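Local coordinates for protein aspartate carbamoyltransferase (Leishmania major, PDB 7K46) that probably catalyses the transfer of a carbamoyl group from carbamoyl phosphate to L-aspartate, giving N-carbamoyl-L-aspartate in pyrimidine biosynthesis, at residues G12-A16 / H129-N133; L29-A33 / A320-S324; G137-H141 / R174-S178. One frame throughout, in Å; residues are numbered along the deposited sequence.

Interaction 1: residues G12-A16 / H129-N133; sequences GQSVA and HPIMN
This is a parallel, strand-like pairing in the carbamoyl phosphate-binding half of the enzyme: the loop segment 12-16 lies along strand 131-133, an outermost strand of a parallel sheet. The two segments run 27° apart end to end. Gly12 has a positive phi (67/17), Gln13, Ser14 and Val15 are extended, and Ala16 turns off at -99/-34. Val15 and Met132 form a single parallel bridge (CA-CA 4.9 Å), with Val15 N donating to Ile131 O (2.9 Å) and Asn133 N to Val15 O (2.9 Å). Towards Gly12 the pattern changes. Ser14, rotamer m, brings OG 2.8 Å from Ile131 N and takes its hydrogen bond in place of a backbone carbonyl, while Gln13 O packs 3.6 Å from Pro130 CB. A water joins Ser14 OG (2.8 Å) to His129 O (2.9 Å). At the other end Asn133, chi1 t, sends ND2 to Ala16 O at 2.9 Å. Met132 folds back through chi1 and chi2 both m, so that SD meets Val15 CG2 at 3.8 Å. Strand 109-113 bonds to Met132 through Leu110 and Leu112; helix 309-326 packs on Val15 and Met132 through Ile321, and helix 117-126 on Ala16 and Asn133 through Leu120.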
ATOM      1  N   GLY A  12      16.437   8.356 -18.127  1.00 21.68           N
ATOM      2  CA  GLY A  12      17.331   7.713 -17.185  1.00 25.65           C
ATOM      3  C   GLY A  12      17.982   8.631 -16.174  1.00 23.73           C
ATOM      4  O   GLY A  12      18.957   8.231 -15.541  1.00 26.00           O
ATOM      5  N   GLN A  13      17.458   9.837 -15.985  1.00 20.20           N
ATOM      6  CA  GLN A  13      18.057  10.848 -15.126  1.00 21.90           C
ATOM      7  C   GLN A  13      17.280  11.017 -13.827  1.00 21.61           C
ATOM      8  O   GLN A  13      16.045  11.106 -13.831  1.00 18.84           O
ATOM      9  CB  GLN A  13      18.120  12.202 -15.839  1.00 21.85           C
ATOM     10  CG  GLN A  13      19.121  12.223 -16.972  1.00 27.09           C
ATOM     11  CD  GLN A  13      20.504  11.829 -16.508  1.00 30.63           C
ATOM     12  OE1 GLN A  13      21.083  12.477 -15.638  1.00 27.37           O
ATOM     13  NE2 GLN A  13      21.042  10.758 -17.078  1.00 33.58           N
ATOM     14  N   SER A  14      18.014  11.081 -12.715  1.00 19.61           N
ATOM     15  CA  SER A  14      17.414  11.517 -11.460  1.00 18.38           C
ATOM     16  C   SER A  14      16.970  12.970 -11.583  1.00 18.73           C
ATOM     17  O   SER A  14      17.572  13.766 -12.307  1.00 20.52           O
ATOM     18  CB  SER A  14      18.413  11.379 -10.303  1.00 19.60           C
ATOM     19  OG  SER A  14      18.694  10.020  -9.997  1.00 18.80           O
ATOM     20  N   VAL A  15      15.900  13.310 -10.877  1.00 17.52           N
ATOM     21  CA  VAL A  15      15.341  14.659 -10.884  1.00 19.17           C
ATOM     22  C   VAL A  15      15.519  15.204  -9.472  1.00 19.11           C
ATOM     23  O   VAL A  15      14.724  14.915  -8.564  1.00 18.00           O
ATOM     24  CB  VAL A  15      13.878  14.671 -11.334  1.00 18.90           C
ATOM     25  CG1 VAL A  15      13.300  16.083 -11.221  1.00 20.30           C
ATOM     26  CG2 VAL A  15      13.781  14.171 -12.781  1.00 18.11           C
ATOM     27  N   ALA A  16      16.596  15.964  -9.277  1.00 16.92           N
ATOM     28  CA  ALA A  16      16.968  16.462  -7.961  1.00 17.35           C
ATOM     29  C   ALA A  16      16.547  17.900  -7.723  1.00 18.44           C
ATOM     30  O   ALA A  16      16.212  18.255  -6.585  1.00 18.61           O
ATOM     31  CB  ALA A  16      18.484  16.359  -7.759  1.00 17.70           C
ATOM     32  N   HIS A 129      19.284   3.434 -10.081  1.00 18.60           N
ATOM     33  CA  HIS A 129      18.111   3.836 -10.834  1.00 17.88           C
ATOM     34  C   HIS A 129      17.808   5.296 -10.519  1.00 21.85           C
ATOM     35  O   HIS A 129      18.288   5.832  -9.512  1.00 19.10           O
ATOM     36  CB  HIS A 129      16.899   2.951 -10.499  1.00 15.98           C
ATOM     37  CG  HIS A 129      17.085   1.514 -10.881  1.00 20.02           C
ATOM     38  ND1 HIS A 129      17.520   0.557  -9.989  1.00 19.18           N
ATOM     39  CD2 HIS A 129      16.955   0.888 -12.074  1.00 20.18           C
ATOM     40  CE1 HIS A 129      17.622  -0.605 -10.611  1.00 21.94           C
ATOM     41  NE2 HIS A 129      17.283  -0.432 -11.876  1.00 21.93           N
ATOM     42  N   PRO A 130      17.039   5.975 -11.371  1.00 22.82           N
ATOM     43  CA  PRO A 130      16.742   7.391 -11.121  1.00 19.21           C
ATOM     44  C   PRO A 130      15.990   7.594  -9.812  1.00 16.92           C
ATOM     45  O   PRO A 130      15.110   6.807  -9.446  1.00 16.89           O
ATOM     46  CB  PRO A 130      15.881   7.786 -12.327  1.00 17.81           C
ATOM     47  CG  PRO A 130      16.358   6.853 -13.426  1.00 22.31           C
ATOM     48  CD  PRO A 130      16.582   5.548 -12.708  1.00 19.93           C
ATOM     49  N   ILE A 131      16.347   8.672  -9.116  1.00 16.70           N
ATOM     50  CA  ILE A 131      15.659   9.116  -7.907  1.00 17.83           C
ATOM     51  C   ILE A 131      14.911  10.401  -8.232  1.00 18.41           C
ATOM     52  O   ILE A 131      15.500  11.349  -8.766  1.00 17.54           O
ATOM     53  CB  ILE A 131      16.639   9.358  -6.747  1.00 17.83           C
ATOM     54  CG1 ILE A 131      17.361   8.068  -6.357  1.00 19.43           C
ATOM     55  CG2 ILE A 131      15.901   9.952  -5.526  1.00 17.42           C
ATOM     56  CD1 ILE A 131      18.482   8.312  -5.362  1.00 25.06           C
ATOM     57  N   MET A 132      13.625  10.434  -7.898  1.00 14.86           N
ATOM     58  CA  MET A 132      12.823  11.650  -7.964  1.00 17.35           C
ATOM     59  C   MET A 132      12.826  12.293  -6.580  1.00 17.76           C
ATOM     60  O   MET A 132      12.354  11.691  -5.606  1.00 16.68           O
ATOM     61  CB  MET A 132      11.384  11.343  -8.393  1.00 16.05           C
ATOM     62  CG  MET A 132      11.213  10.516  -9.662  1.00 17.63           C
ATOM     63  SD  MET A 132      11.750  11.342 -11.172  1.00 18.14           S
ATOM     64  CE  MET A 132      13.364  10.597 -11.393  1.00 17.66           C
ATOM     65  N   ASN A 133      13.356  13.502  -6.482  1.00 14.92           N
ATOM     66  CA  ASN A 133      13.338  14.213  -5.209  1.00 15.15           C
ATOM     67  C   ASN A 133      11.928  14.759  -4.965  1.00 18.99           C
ATOM     68  O   ASN A 133      11.447  15.623  -5.702  1.00 17.46           O
ATOM     69  CB  ASN A 133      14.391  15.320  -5.219  1.00 19.45           C
ATOM     70  CG  ASN A 133      14.271  16.243  -4.026  1.00 17.84           C
ATOM     71  OD1 ASN A 133      13.680  15.882  -3.003  1.00 18.83           O
ATOM     72  ND2 ASN A 133      14.844  17.441  -4.144  1.00 16.61           N
TER
HETATM   73  O   HOH W   1      20.334   7.825  -9.241  1.00 31.37           O

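Interaction 2: residues L29-A33 / A320-S324; sequences LIQLA and AILFS
A steep helix-on-helix crossing joins the two ends of the chain here, a packing within the carbamoyl phosphate domain of the aspartate/ornithine carbamoyltransferase fold, to which the C-terminal helix 309-326 returns to lie across the N-terminal helix 23-41. Both segments are regular alpha helix, their local axes 9.8 Å apart at closest approach and crossing at 103°. The tightest backbone approach is Ala33 to Ala320, CA-CA 5.1 Å. Ala320 is the main bump. Its CB points into a hollow bounded by Leu29, Leu32 and Ala33, where it lies 3.9 Å from Leu29 O, 3.7 Å from Leu32 CG, 3.8 Å from Ala33 N and 4.1 Å from Ala33 CB. The small methyl lets the helices come this near.

Two leucines of the first helix fill hollows of the second in return. Leu29, rotamer mt, starts sideways but bends its end inward, so that CD2 rests 4.0 Å from Ile321 CG1 and 4.3 Å from Ala320 CB. Leu32, rotamer tp, points straight across, and its CD2 enters the dip between Ala320, Phe323 and Ser324, reaching Ala320 O at 3.6 Å and, obliquely to the ring, Phe323 CD2 at 4.1 Å. The contact is wholly buried and apolar in character; Phe4 packs against both Leu32 and Phe323, and helix 142-156 lies against Ala33 through Leu150. The floor of the dip is polar: Ser324, chi1 m, donates from OG to Ala320 O at 2.8 Å and is also bonded to Val7 N, while the same OG lies 3.3 Å from Leu32 CD2.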
ATOM      1  N   LEU A  29       7.994  19.663 -21.145  1.00 17.93           N
ATOM      2  CA  LEU A  29       7.262  18.969 -20.087  1.00 20.56           C
ATOM      3  C   LEU A  29       5.849  19.518 -19.948  1.00 21.88           C
ATOM      4  O   LEU A  29       4.897  18.763 -19.700  1.00 18.99           O
ATOM      5  CB  LEU A  29       8.016  19.082 -18.759  1.00 17.18           C
ATOM      6  CG  LEU A  29       9.271  18.231 -18.576  1.00 18.70           C
ATOM      7  CD1 LEU A  29      10.063  18.653 -17.338  1.00 21.77           C
ATOM      8  CD2 LEU A  29       8.904  16.741 -18.472  1.00 19.51           C
ATOM      9  N   ILE A  30       5.687  20.832 -20.094  1.00 18.74           N
ATOM     10  CA  ILE A  30       4.351  21.409 -20.045  1.00 20.59           C
ATOM     11  C   ILE A  30       3.476  20.823 -21.152  1.00 21.11           C
ATOM     12  O   ILE A  30       2.333  20.415 -20.910  1.00 19.04           O
ATOM     13  CB  ILE A  30       4.427  22.944 -20.132  1.00 22.32           C
ATOM     14  CG1 ILE A  30       4.925  23.520 -18.806  1.00 17.62           C
ATOM     15  CG2 ILE A  30       3.064  23.524 -20.499  1.00 20.67           C
ATOM     16  CD1 ILE A  30       5.204  25.026 -18.873  1.00 20.20           C
ATOM     17  N   GLN A  31       3.991  20.794 -22.387  1.00 20.58           N
ATOM     18  CA  GLN A  31       3.187  20.288 -23.500  1.00 23.17           C
ATOM     19  C   GLN A  31       2.850  18.810 -23.316  1.00 22.62           C
ATOM     20  O   GLN A  31       1.732  18.377 -23.618  1.00 21.69           O
ATOM     21  CB  GLN A  31       3.915  20.508 -24.829  1.00 23.56           C
ATOM     22  CG  GLN A  31       3.040  20.250 -26.054  1.00 30.01           C
ATOM     23  CD  GLN A  31       1.831  21.169 -26.099  1.00 37.56           C
ATOM     24  OE1 GLN A  31       1.970  22.393 -26.130  1.00 32.00           O
ATOM     25  NE2 GLN A  31       0.634  20.582 -26.077  1.00 37.11           N
ATOM     26  N   LEU A  32       3.807  18.023 -22.820  1.00 18.97           N
ATOM     27  CA  LEU A  32       3.561  16.597 -22.615  1.00 21.46           C
ATOM     28  C   LEU A  32       2.516  16.376 -21.527  1.00 20.80           C
ATOM     29  O   LEU A  32       1.630  15.530 -21.676  1.00 18.84           O
ATOM     30  CB  LEU A  32       4.876  15.880 -22.270  1.00 20.44           C
ATOM     31  CG  LEU A  32       4.839  14.372 -21.959  1.00 18.21           C
ATOM     32  CD1 LEU A  32       4.190  13.613 -23.104  1.00 19.58           C
ATOM     33  CD2 LEU A  32       6.260  13.833 -21.686  1.00 17.35           C
ATOM     34  N   ALA A  33       2.591  17.145 -20.435  1.00 18.16           N
ATOM     35  CA  ALA A  33       1.598  17.013 -19.374  1.00 17.96           C
ATOM     36  C   ALA A  33       0.206  17.362 -19.883  1.00 19.14           C
ATOM     37  O   ALA A  33      -0.769  16.659 -19.587  1.00 19.90           O
ATOM     38  CB  ALA A  33       1.977  17.899 -18.181  1.00 16.76           C
ATOM     39  N   ALA A 320       4.208  13.210 -16.936  1.00 14.91           N
ATOM     40  CA  ALA A 320       5.127  13.623 -17.995  1.00 16.08           C
ATOM     41  C   ALA A 320       6.568  13.330 -17.604  1.00 18.53           C
ATOM     42  O   ALA A 320       7.358  12.845 -18.421  1.00 16.31           O
ATOM     43  CB  ALA A 320       4.958  15.116 -18.289  1.00 16.51           C
ATOM     44  N   ILE A 321       6.917  13.601 -16.349  1.00 14.23           N
ATOM     45  CA  ILE A 321       8.282  13.379 -15.880  1.00 17.89           C
ATOM     46  C   ILE A 321       8.602  11.890 -15.832  1.00 15.51           C
ATOM     47  O   ILE A 321       9.618  11.443 -16.382  1.00 15.82           O
ATOM     48  CB  ILE A 321       8.490  14.052 -14.510  1.00 17.70           C
ATOM     49  CG1 ILE A 321       8.470  15.587 -14.669  1.00 19.79           C
ATOM     50  CG2 ILE A 321       9.831  13.607 -13.886  1.00 15.13           C
ATOM     51  CD1 ILE A 321       8.378  16.343 -13.355  1.00 16.15           C
ATOM     52  N   LEU A 322       7.752  11.098 -15.169  1.00 14.57           N
ATOM     53  CA  LEU A 322       8.035   9.666 -15.048  1.00 15.95           C
ATOM     54  C   LEU A 322       8.101   9.003 -16.416  1.00 18.98           C
ATOM     55  O   LEU A 322       8.975   8.166 -16.669  1.00 16.45           O
ATOM     56  CB  LEU A 322       6.974   8.977 -14.183  1.00 16.99           C
ATOM     57  CG  LEU A 322       6.918   9.370 -12.706  1.00 18.69           C
ATOM     58  CD1 LEU A 322       5.624   8.862 -12.070  1.00 17.98           C
ATOM     59  CD2 LEU A 322       8.141   8.840 -11.948  1.00 18.04           C
ATOM     60  N   PHE A 323       7.172   9.360 -17.308  1.00 17.49           N
ATOM     61  CA  PHE A 323       7.176   8.826 -18.667  1.00 16.87           C
ATOM     62  C   PHE A 323       8.488   9.133 -19.381  1.00 17.72           C
ATOM     63  O   PHE A 323       9.046   8.282 -20.086  1.00 20.89           O
ATOM     64  CB  PHE A 323       5.995   9.429 -19.433  1.00 17.80           C
ATOM     65  CG  PHE A 323       5.877   8.979 -20.859  1.00 23.46           C
ATOM     66  CD1 PHE A 323       5.211   7.802 -21.180  1.00 20.78           C
ATOM     67  CD2 PHE A 323       6.381   9.767 -21.894  1.00 23.30           C
ATOM     68  CE1 PHE A 323       5.080   7.403 -22.505  1.00 27.03           C
ATOM     69  CE2 PHE A 323       6.252   9.371 -23.216  1.00 23.68           C
ATOM     70  CZ  PHE A 323       5.606   8.187 -23.524  1.00 28.22           C
ATOM     71  N   SER A 324       8.992  10.349 -19.207  1.00 16.20           N
ATOM     72  CA  SER A 324      10.218  10.752 -19.889  1.00 17.86           C
ATOM     73  C   SER A 324      11.435  10.085 -19.263  1.00 19.45           C
ATOM     74  O   SER A 324      12.363   9.671 -19.971  1.00 20.16           O
ATOM     75  CB  SER A 324      10.347  12.277 -19.852  1.00 17.51           C
ATOM     76  OG  SER A 324       9.251  12.898 -20.523  1.00 20.86           O
TER

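Interaction 3: residues G137-H141 / R174-S178; sequences GAGEH and RTVHS
Close backbone packing, water bridges and sparse side-chain contacts hold loop 137-141 against the first turn of helix 174-186; direct hydrogen bonds between the segments are absent. Gly139 (phi/psi 87/8) meets Thr175 at CA-CA 3.7 Å, and two CA-H...O contacts cross there: Gly139 CA to Arg174 O, 3.6 Å, and Thr175 CA to Gly139 O, 3.5 Å. A CB on Gly139 would sit 2.3 Å from Arg174 O, a clash. Water links Gly137 O (3.3 Å) to Arg174 NH1 (2.8 Å). A second joins Gly139 O, His141 N and Ser178 OG, and a third Glu140 OE2 and Ser178 OG; Glu140 OE1 bonds to Ser17. Of the side chains, the Arg174 guanidinium (chi1 m) lays one face over the backbone Ala138 O, and His141 CB touches Thr175 CG2 at 4.0 Å. The site is the carbamoyltransferase domain junction: His141, at an N-cap position, opens the His-Pro-Thr-Gln sequence that in relatives lies at the carbamoyl phosphate site.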
ATOM      1  N   GLY A 137      14.150  19.979   3.042  1.00 23.28           N
ATOM      2  CA  GLY A 137      14.209  21.194   3.840  1.00 29.16           C
ATOM      3  C   GLY A 137      15.097  22.280   3.268  1.00 30.10           C
ATOM      4  O   GLY A 137      15.062  23.408   3.772  1.00 30.40           O
ATOM      5  N   ALA A 138      15.897  21.967   2.249  1.00 26.59           N
ATOM      6  CA  ALA A 138      16.640  22.990   1.519  1.00 27.28           C
ATOM      7  C   ALA A 138      15.782  23.704   0.480  1.00 24.41           C
ATOM      8  O   ALA A 138      16.278  24.609  -0.203  1.00 27.91           O
ATOM      9  CB  ALA A 138      17.862  22.368   0.842  1.00 29.34           C
ATOM     10  N   GLY A 139      14.513  23.333   0.346  1.00 22.84           N
ATOM     11  CA  GLY A 139      13.633  23.988  -0.597  1.00 22.90           C
ATOM     12  C   GLY A 139      13.658  23.418  -1.998  1.00 24.10           C
ATOM     13  O   GLY A 139      13.056  24.013  -2.900  1.00 21.86           O
ATOM     14  N   GLU A 140      14.334  22.291  -2.215  1.00 21.26           N
ATOM     15  CA  GLU A 140      14.334  21.647  -3.525  1.00 19.81           C
ATOM     16  C   GLU A 140      13.151  20.688  -3.596  1.00 18.07           C
ATOM     17  O   GLU A 140      13.146  19.624  -2.960  1.00 17.98           O
ATOM     18  CB  GLU A 140      15.665  20.950  -3.793  1.00 20.37           C
ATOM     19  CG  GLU A 140      16.852  21.930  -3.848  1.00 20.77           C
ATOM     20  CD  GLU A 140      16.815  22.877  -5.050  1.00 31.94           C
ATOM     21  OE1 GLU A 140      16.032  22.637  -5.998  1.00 25.38           O
ATOM     22  OE2 GLU A 140      17.580  23.867  -5.044  1.00 31.51           O
ATOM     23  N   HIS A 141      12.142  21.078  -4.363  1.00 18.93           N
ATOM     24  CA  HIS A 141      10.902  20.318  -4.516  1.00 17.43           C
ATOM     25  C   HIS A 141      10.558  20.407  -5.997  1.00 19.15           C
ATOM     26  O   HIS A 141       9.645  21.139  -6.397  1.00 16.13           O
ATOM     27  CB  HIS A 141       9.811  20.904  -3.614  1.00 14.78           C
ATOM     28  CG  HIS A 141       8.604  20.031  -3.419  1.00 19.09           C
ATOM     29  ND1 HIS A 141       8.287  18.976  -4.247  1.00 15.97           N
ATOM     30  CD2 HIS A 141       7.611  20.093  -2.494  1.00 19.45           C
ATOM     31  CE1 HIS A 141       7.164  18.412  -3.833  1.00 18.65           C
ATOM     32  NE2 HIS A 141       6.731  19.073  -2.771  1.00 17.91           N
ATOM     33  N   ARG A 174      11.818  28.068   2.097  1.00 23.13           N
ATOM     34  CA  ARG A 174      12.889  27.852   1.130  1.00 21.14           C
ATOM     35  C   ARG A 174      12.367  27.274  -0.180  1.00 21.82           C
ATOM     36  O   ARG A 174      13.018  27.443  -1.215  1.00 20.16           O
ATOM     37  CB  ARG A 174      13.975  26.939   1.720  1.00 21.66           C
ATOM     38  CG  ARG A 174      14.713  27.542   2.914  1.00 27.61           C
ATOM     39  CD  ARG A 174      15.941  26.707   3.307  1.00 28.43           C
ATOM     40  NE  ARG A 174      17.000  26.777   2.306  1.00 29.30           N
ATOM     41  CZ  ARG A 174      18.175  26.171   2.410  1.00 33.24           C
ATOM     42  NH1 ARG A 174      18.488  25.451   3.476  1.00 33.91           N
ATOM     43  NH2 ARG A 174      19.057  26.289   1.418  1.00 35.17           N
ATOM     44  N   THR A 175      11.224  26.582  -0.162  1.00 16.76           N
ATOM     45  CA  THR A 175      10.674  26.087  -1.418  1.00 18.87           C
ATOM     46  C   THR A 175      10.248  27.246  -2.316  1.00 21.96           C
ATOM     47  O   THR A 175      10.419  27.191  -3.544  1.00 16.81           O
ATOM     48  CB  THR A 175       9.508  25.138  -1.133  1.00 22.98           C
ATOM     49  OG1 THR A 175       9.990  24.037  -0.347  1.00 21.99           O
ATOM     50  CG2 THR A 175       8.929  24.602  -2.429  1.00 19.32           C
ATOM     51  N   VAL A 176       9.733  28.324  -1.711  1.00 18.79           N
ATOM     52  CA  VAL A 176       9.396  29.523  -2.475  1.00 19.38           C
ATOM     53  C   VAL A 176      10.650  30.244  -2.969  1.00 20.98           C
ATOM     54  O   VAL A 176      10.629  30.856  -4.045  1.00 21.64           O
ATOM     55  CB  VAL A 176       8.497  30.451  -1.631  1.00 21.78           C
ATOM     56  CG1 VAL A 176       8.176  31.729  -2.390  1.00 24.01           C
ATOM     57  CG2 VAL A 176       7.208  29.736  -1.290  1.00 24.40           C
ATOM     58  N   HIS A 177      11.751  30.206  -2.206  1.00 19.68           N
ATOM     59  CA  HIS A 177      13.023  30.706  -2.731  1.00 19.01           C
ATOM     60  C   HIS A 177      13.349  30.050  -4.064  1.00 24.49           C
ATOM     61  O   HIS A 177      13.725  30.722  -5.030  1.00 22.42           O
ATOM     62  CB  HIS A 177      14.182  30.432  -1.771  1.00 23.52           C
ATOM     63  CG  HIS A 177      14.014  30.998  -0.399  1.00 23.00           C
ATOM     64  ND1 HIS A 177      14.931  30.766   0.605  1.00 22.62           N
ATOM     65  CD2 HIS A 177      13.044  31.773   0.146  1.00 22.23           C
ATOM     66  CE1 HIS A 177      14.535  31.377   1.709  1.00 27.69           C
ATOM     67  NE2 HIS A 177      13.389  31.987   1.460  1.00 22.76           N
ATOM     68  N   SER A 178      13.232  28.718  -4.113  1.00 19.86           N
ATOM     69  CA  SER A 178      13.527  27.972  -5.331  0.59 21.02           C
ATOM     70  C   SER A 178      12.565  28.338  -6.455  1.00 21.94           C
ATOM     71  O   SER A 178      12.971  28.457  -7.620  1.00 21.50           O
ATOM     72  CB  SER A 178      13.465  26.470  -5.037  0.59 21.87           C
ATOM     73  OG  SER A 178      13.773  25.701  -6.184  0.59 22.75           O
TER
HETATM   74  O   HOH W   2      17.084  24.983   5.795  1.00 47.47           O
HETATM   75  O   HOH W   3      11.981  23.492  -5.861  1.00 19.05           O
HETATM   76  O   HOH W   4      16.574  26.001  -6.420  1.00 40.45           O

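From the N terminus, the chain lays down 12-16 and then 29-33 before either meets its partner. Segment 129-133 closes interaction 1, within the carbamoyl phosphate-binding half. Only then does interaction 3 open, at 137-141, to be closed by 174-178 in the aspartate-binding half; interactions 1 and 3 are thus in series. Interaction 2 closes last, at 320-324, so its loop encloses interaction 3 and crosses interaction 1. Interaction 3 joins the two halves, while interaction 2 brings the C-terminal helix back onto the first; their centres are about 22 Å apart. Ile321 links interaction 2 to interaction 1, its CG2 lying 4.0 Å from Met132 SD, and Asn133 ND2 approaches Glu140 O at 3.0 Å between interactions 1 and 3.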